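Local coordinates for Oxidored_FMN domain-containing protein ([Pseudomonas] geniculata N1, PDB 6L6J), which probably oxidises the amine of 6-hydroxypseudooxynicotine, and binds FMN, a [4Fe-4S] cluster and ADP, at residues A[368-371]-A[372-375]; A[403-406]-A[407-411]; A[656-659]-A[660-664]. All coordinates share one frame; numbering follows the deposited sequence.

Each contact is local, within one continuous run of chain, and the three follow in series without nesting or crossing. Interaction 1 comes first. It closes a tight turn in the loop between helix 349-355 and strand 390-394, beyond the iron-sulfur cysteines. Interaction 2 lies on helix 398-410, in the first beta-alpha-beta unit of the Rossmann-like domain. Interaction 3 comes from helix 653-666, near the end of the modelled chain. This late helix joins the set: its Tyr658 side touches interaction 1, and Arg661 and Gly664 touch interaction 2. Interactions 1 and 2 do not meet, their nearest atoms being about 10 Å apart.

Interaction 1 of 3, residues A[368-371]-A[372-375]; sequences AGEE and HVSG
The carboxylate of Glu370 takes the hydroxyl of Ser374 on the anti lone pair of OE1, with Ser374 OG 2.7 Å from Glu370 OE1. Over one face of this carboxylate lies the Tyr658 ring, its CE2 3.8 Å from Glu370 CD. On the other side Val373 CG1 comes in at a slant, 3.8 Å from Glu370 OE1. Glu370 OE2 forms a salt bridge with Arg359. The chain of Glu370 is bent at chi2 (-54°), which brings OE1 round to the serine.

The backbone repeats the link. Ser374 N donates to Glu370 O at 3.1 Å, from well above the carbonyl plane, and closes an alpha-turn. Replacing Glu370 with an alanine would probably leave Arg359 without this counter-charge and set the Ser374 hydroxyl free to turn.

The Glu371 carboxylate faces another way. Its OE1 accepts a weak bond from Gly369 N at 2.9 Å and one from a water, while OE2 pairs with Arg48. A second water accepts from Val373 N and donates weakly to Gly369 O.

The turn lies in the loop between helix 349-355 and strand 390-394, not far from the cluster ligand Cys362. Glu371, His372 and Val373 rest on helix 38-51 of the FMN barrel. Glu370 and Ser374 face helix 653-666.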
loop_
_atom_site.group_PDB
_atom_site.type_symbol
_atom_site.label_atom_id
_atom_site.label_comp_id
_atom_site.label_asym_id
_atom_site.label_seq_id
_atom_site.Cartn_x
_atom_site.Cartn_y
_atom_site.Cartn_z
ATOM N N ALA A 368 -2.625 -7.946 -8.635
ATOM C CA ALA A 368 -3.040 -7.872 -7.212
ATOM C C ALA A 368 -4.486 -7.381 -7.165
ATOM O O ALA A 368 -4.709 -6.261 -7.607
ATOM C CB ALA A 368 -2.130 -6.959 -6.416
ATOM N N GLY A 369 -5.400 -8.227 -6.672
ATOM C CA GLY A 369 -6.841 -7.942 -6.522
ATOM C C GLY A 369 -7.624 -8.130 -7.813
ATOM O O GLY A 369 -8.828 -7.817 -7.792
ATOM N N GLU A 370 -6.968 -8.598 -8.883
ATOM C CA GLU A 370 -7.597 -8.912 -10.195
ATOM C C GLU A 370 -7.533 -10.419 -10.492
ATOM O O GLU A 370 -7.941 -10.805 -11.626
ATOM C CB GLU A 370 -6.873 -8.204 -11.348
ATOM C CG GLU A 370 -6.897 -6.692 -11.290
ATOM C CD GLU A 370 -8.272 -6.077 -11.168
ATOM O OE1 GLU A 370 -9.153 -6.406 -11.997
ATOM O OE2 GLU A 370 -8.448 -5.255 -10.223
ATOM N N GLU A 371 -6.998 -11.235 -9.575
ATOM C CA GLU A 371 -6.765 -12.697 -9.795
ATOM C C GLU A 371 -8.086 -13.367 -10.239
ATOM O O GLU A 371 -8.079 -14.118 -11.250
ATOM C CB GLU A 371 -6.194 -13.367 -8.535
ATOM C CG GLU A 371 -4.829 -12.842 -8.092
ATOM C CD GLU A 371 -4.800 -11.674 -7.104
ATOM O OE1 GLU A 371 -5.840 -11.044 -6.840
ATOM O OE2 GLU A 371 -3.699 -11.380 -6.599
ATOM N N HIS A 372 -9.197 -13.062 -9.544
ATOM C CA HIS A 372 -10.555 -13.604 -9.834
ATOM C C HIS A 372 -11.309 -12.677 -10.787
ATOM O O HIS A 372 -11.828 -13.205 -11.756
ATOM C CB HIS A 372 -11.375 -13.823 -8.560
ATOM C CG HIS A 372 -12.784 -14.191 -8.869
ATOM N ND1 HIS A 372 -13.159 -15.489 -9.183
ATOM C CD2 HIS A 372 -13.906 -13.431 -8.985
ATOM C CE1 HIS A 372 -14.463 -15.521 -9.435
ATOM N NE2 HIS A 372 -14.947 -14.268 -9.323
ATOM N N VAL A 373 -11.386 -11.371 -10.504
ATOM C CA VAL A 373 -12.253 -10.391 -11.235
ATOM C C VAL A 373 -11.900 -10.398 -12.730
ATOM O O VAL A 373 -12.812 -10.335 -13.582
ATOM C CB VAL A 373 -12.140 -8.959 -10.666
ATOM C CG1 VAL A 373 -12.630 -7.915 -11.657
ATOM C CG2 VAL A 373 -12.881 -8.791 -9.343
ATOM N N SER A 374 -10.618 -10.464 -13.049
ATOM C CA SER A 374 -10.115 -10.297 -14.432
ATOM C C SER A 374 -9.458 -11.581 -14.966
ATOM O O SER A 374 -9.200 -11.616 -16.182
ATOM C CB SER A 374 -9.178 -9.119 -14.484
ATOM O OG SER A 374 -9.858 -7.909 -14.174
ATOM N N GLY A 375 -9.200 -12.586 -14.115
ATOM C CA GLY A 375 -8.373 -13.774 -14.441
ATOM C C GLY A 375 -6.889 -13.463 -14.686
ATOM O O GLY A 375 -6.263 -14.197 -15.462
HETATM O O HOH W 1 -9.924 -10.465 -7.920
HETATM O O HOH W 2 -8.571 -12.017 -6.383
#

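Interaction 2 of 3, residues A[403-406]-A[407-411]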
loop_
_atom_site.group_PDB
_atom_site.type_symbol
_atom_site.label_atom_id
_atom_site.label_comp_id
_atom_site.label_asym_id
_atom_site.label_seq_id
_atom_site.Cartn_x
_atom_site.Cartn_y
_atom_site.Cartn_z
ATOM N N ALA A 403 2.498 -2.586 -21.034
ATOM C CA ALA A 403 1.905 -3.179 -22.264
ATOM C C ALA A 403 2.959 -4.024 -23.011
ATOM O O ALA A 403 2.691 -5.219 -23.261
ATOM C CB ALA A 403 1.359 -2.084 -23.142
ATOM N N ALA A 404 4.116 -3.413 -23.333
ATOM C CA ALA A 404 5.268 -4.049 -24.016
ATOM C C ALA A 404 5.664 -5.299 -23.239
ATOM O O ALA A 404 5.592 -6.396 -23.813
ATOM C CB ALA A 404 6.423 -3.095 -24.134
ATOM N N HIS A 405 5.987 -5.141 -21.959
ATOM C CA HIS A 405 6.319 -6.271 -21.060
ATOM C C HIS A 405 5.278 -7.375 -21.237
ATOM O O HIS A 405 5.692 -8.512 -21.532
ATOM C CB HIS A 405 6.452 -5.804 -19.614
ATOM C CG HIS A 405 7.006 -6.840 -18.698
ATOM N ND1 HIS A 405 7.797 -7.863 -19.141
ATOM C CD2 HIS A 405 6.883 -7.006 -17.365
ATOM C CE1 HIS A 405 8.146 -8.626 -18.118
ATOM N NE2 HIS A 405 7.594 -8.117 -17.012
ATOM N N THR A 406 3.989 -7.056 -21.101
ATOM C CA THR A 406 2.880 -8.053 -21.077
ATOM C C THR A 406 2.790 -8.777 -22.428
ATOM O O THR A 406 2.796 -10.018 -22.434
ATOM C CB THR A 406 1.543 -7.416 -20.679
ATOM O OG1 THR A 406 1.698 -6.792 -19.404
ATOM C CG2 THR A 406 0.422 -8.426 -20.606
ATOM N N LEU A 407 2.758 -8.023 -23.526
ATOM C CA LEU A 407 2.741 -8.587 -24.907
ATOM C C LEU A 407 4.007 -9.433 -25.133
ATOM O O LEU A 407 3.873 -10.590 -25.579
ATOM C CB LEU A 407 2.626 -7.428 -25.907
ATOM C CG LEU A 407 1.344 -6.601 -25.801
ATOM C CD1 LEU A 407 1.467 -5.312 -26.589
ATOM C CD2 LEU A 407 0.140 -7.403 -26.267
ATOM N N ALA A 408 5.192 -8.897 -24.806
ATOM C CA ALA A 408 6.490 -9.608 -24.931
ATOM C C ALA A 408 6.374 -10.995 -24.290
ATOM O O ALA A 408 6.781 -11.970 -24.956
ATOM C CB ALA A 408 7.620 -8.817 -24.320
ATOM N N LYS A 409 5.829 -11.068 -23.065
ATOM C CA LYS A 409 5.760 -12.306 -22.234
ATOM C C LYS A 409 4.852 -13.336 -22.904
ATOM O O LYS A 409 5.175 -14.520 -22.831
ATOM C CB LYS A 409 5.200 -12.031 -20.837
ATOM C CG LYS A 409 6.111 -11.248 -19.901
ATOM C CD LYS A 409 6.217 -11.847 -18.519
ATOM C CE LYS A 409 4.887 -11.940 -17.810
ATOM N NZ LYS A 409 5.077 -12.179 -16.360
ATOM N N ARG A 410 3.748 -12.887 -23.508
ATOM C CA ARG A 410 2.774 -13.757 -24.221
ATOM C C ARG A 410 3.437 -14.343 -25.466
ATOM O O ARG A 410 2.988 -15.424 -25.902
ATOM C CB ARG A 410 1.522 -12.977 -24.624
ATOM C CG ARG A 410 0.707 -12.446 -23.456
ATOM C CD ARG A 410 -0.564 -11.776 -23.929
ATOM N NE ARG A 410 -1.424 -12.745 -24.582
ATOM C CZ ARG A 410 -2.489 -12.459 -25.316
ATOM N NH1 ARG A 410 -2.862 -11.201 -25.500
ATOM N NH2 ARG A 410 -3.175 -13.453 -25.867
ATOM N N GLY A 411 4.425 -13.630 -26.016
ATOM C CA GLY A 411 5.331 -14.104 -27.084
ATOM C C GLY A 411 5.232 -13.275 -28.363
ATOM O O GLY A 411 5.907 -13.657 -29.346
#
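Lys409 lays its aliphatic chain against His405, one helical turn earlier. Lys409 CG and CD both touch the imidazole at His405 CE1, CG at 3.8 Å. The two side chains cross obliquely. The histidine CG is anti to its own backbone N (chi1 -170°), and this swings the ring towards the lysine. Lys409 CG also lies over the preceding turn, 3.2 Å from His405 O.

On a different side of the helix, Leu407 folds back over the preceding turn. Its CG is 3.2 Å from Ala403 O, and CD1 also touches that oxygen. Arg410 CG packs in the same way on Thr406 O, at 3.4 Å.

Four successive backbone bonds hold these side chains in step. Leu407 N meets Ala403 O at 2.8 Å in an almost straight bond (179°), and Ala408 N meets Ala404 O similarly. The next two, Lys409 N to His405 O and Arg410 N to Thr406 O, are more bent. Gly411 then ends the helix with positive phi in a Schellman motif, its N bonded to Leu407 O.

Outer partners fix the polar ends. Thr406 OG1 bonds to Glu402 O within the helix. Lys409 NZ bonds to Glu379 O, and the Arg410 guanidinium bonds to carbonyls of Pro382, Gly664 and Tyr667.

Helix 398-410 is the helix of the beta-alpha-beta unit between strands 390-394 and 413-417 of the Rossmann-like domain, and its start lies by the bound ADP. Ala404 and Leu407 pack on strand 413-417. Ala404 and His405 also meet helix 441-450, and Thr406 faces helix 653-666.

Interaction 3 of 3, residues A[656-659]-A[660-664]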
loop_
_atom_site.group_PDB
_atom_site.type_symbol
_atom_site.label_atom_id
_atom_site.label_comp_id
_atom_site.label_asym_id
_atom_site.label_seq_id
_atom_site.Cartn_x
_atom_site.Cartn_y
_atom_site.Cartn_z
ATOM N N ALA A 656 -1.698 3.655 -14.831
ATOM C CA ALA A 656 -0.859 3.494 -16.043
ATOM C C ALA A 656 -0.493 2.015 -16.178
ATOM O O ALA A 656 -0.539 1.498 -17.328
ATOM C CB ALA A 656 0.365 4.378 -15.981
ATOM N N THR A 657 -0.178 1.360 -15.046
ATOM C CA THR A 657 0.218 -0.072 -15.031
ATOM C C THR A 657 -1.025 -0.939 -15.298
ATOM O O THR A 657 -0.923 -1.876 -16.110
ATOM C CB THR A 657 0.985 -0.441 -13.760
ATOM O OG1 THR A 657 0.160 -0.256 -12.613
ATOM C CG2 THR A 657 2.260 0.360 -13.622
ATOM N N TYR A 658 -2.161 -0.613 -14.676
ATOM C CA TYR A 658 -3.456 -1.285 -14.932
ATOM C C TYR A 658 -3.787 -1.201 -16.427
ATOM O O TYR A 658 -4.044 -2.255 -17.016
ATOM C CB TYR A 658 -4.601 -0.739 -14.080
ATOM C CG TYR A 658 -5.870 -1.536 -14.253
ATOM C CD1 TYR A 658 -6.763 -1.236 -15.279
ATOM C CD2 TYR A 658 -6.157 -2.615 -13.441
ATOM C CE1 TYR A 658 -7.924 -1.964 -15.474
ATOM C CE2 TYR A 658 -7.312 -3.359 -13.625
ATOM C CZ TYR A 658 -8.191 -3.038 -14.649
ATOM O OH TYR A 658 -9.338 -3.752 -14.826
ATOM N N ASP A 659 -3.819 -0.013 -17.017
ATOM C CA ASP A 659 -4.138 0.123 -18.466
ATOM C C ASP A 659 -3.181 -0.766 -19.268
ATOM O O ASP A 659 -3.663 -1.511 -20.155
ATOM C CB ASP A 659 -4.049 1.567 -18.962
ATOM C CG ASP A 659 -5.248 2.436 -18.636
ATOM O OD1 ASP A 659 -6.208 1.932 -18.030
ATOM O OD2 ASP A 659 -5.204 3.630 -18.993
ATOM N N GLY A 660 -1.881 -0.690 -18.970
ATOM C CA GLY A 660 -0.824 -1.433 -19.685
ATOM C C GLY A 660 -1.110 -2.923 -19.713
ATOM O O GLY A 660 -1.041 -3.512 -20.799
ATOM N N ARG A 661 -1.392 -3.508 -18.545
ATOM C CA ARG A 661 -1.704 -4.946 -18.366
ATOM C C ARG A 661 -2.966 -5.283 -19.160
ATOM O O ARG A 661 -2.928 -6.288 -19.901
ATOM C CB ARG A 661 -1.904 -5.296 -16.886
ATOM C CG ARG A 661 -2.069 -6.792 -16.631
ATOM C CD ARG A 661 -0.806 -7.597 -16.915
ATOM N NE ARG A 661 -0.352 -8.285 -15.712
ATOM C CZ ARG A 661 0.823 -8.119 -15.102
ATOM N NH1 ARG A 661 1.705 -7.257 -15.585
ATOM N NH2 ARG A 661 1.105 -8.810 -13.998
ATOM N N LYS A 662 -4.022 -4.466 -19.029
ATOM C CA LYS A 662 -5.340 -4.700 -19.684
ATOM C C LYS A 662 -5.134 -4.808 -21.198
ATOM O O LYS A 662 -5.521 -5.841 -21.777
ATOM C CB LYS A 662 -6.338 -3.598 -19.340
ATOM C CG LYS A 662 -7.772 -3.861 -19.770
ATOM C CD LYS A 662 -8.737 -2.847 -19.169
ATOM C CE LYS A 662 -10.068 -2.743 -19.884
ATOM N NZ LYS A 662 -10.687 -1.418 -19.630
ATOM N N ALA A 663 -4.483 -3.817 -21.805
ATOM C CA ALA A 663 -4.145 -3.841 -23.250
ATOM C C ALA A 663 -3.405 -5.150 -23.562
ATOM O O ALA A 663 -3.840 -5.872 -24.472
ATOM C CB ALA A 663 -3.338 -2.620 -23.623
ATOM N N GLY A 664 -2.353 -5.459 -22.802
ATOM C CA GLY A 664 -1.499 -6.649 -23.001
ATOM C C GLY A 664 -2.274 -7.969 -22.987
ATOM O O GLY A 664 -1.900 -8.889 -23.735
#
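Lys662 runs outward past Tyr658, four residues earlier, and touches its ring with CD. Its CB lies over the previous turn, 3.5 Å from Tyr658 O and equally close to Asp659 O. A chi1 of -170° turns CG away from the backbone N, and the extended chain carries CD past the ring, 3.9 Å from Tyr658 CE1. It comes to the ring at a slant. At the tip, Lys662 NZ stays 5.8 Å from Asp659 OD1. That is too far for a salt bridge, though the opposite charges probably attract weakly.

The backbone beneath is regular. Lys662 N bonds to Tyr658 O at 3.0 Å (165°), and Ala663 N bonds to Asp659 O in a nearly straight line. Gly660 N and Arg661 N make the matching bonds to Ala656 O and Thr657 O.

The other polar ends turn to different partners. Asp659 OD2 accepts from Gly645 N, next to the ADP-binding Asp646, and OD1 accepts from Gln655 NE2. Thr657 OG1 bonds to Ala654 O and to Thr363 O, the latter near the iron-sulfur cluster. Arg661 NH1 forms a salt bridge with Glu402.

Helix 653-666 thus lies between the bound ADP and the iron-sulfur cluster. Ala656 touches the ADP and packs on Pro398 and Ala399, at the start of helix 398-410. Arg661 touches Thr406 of the same helix. On the cluster side, Thr657 and Arg661 meet Pro366, and the Tyr658 ring meets Trp376, in the long loop that leads to strand 390-394.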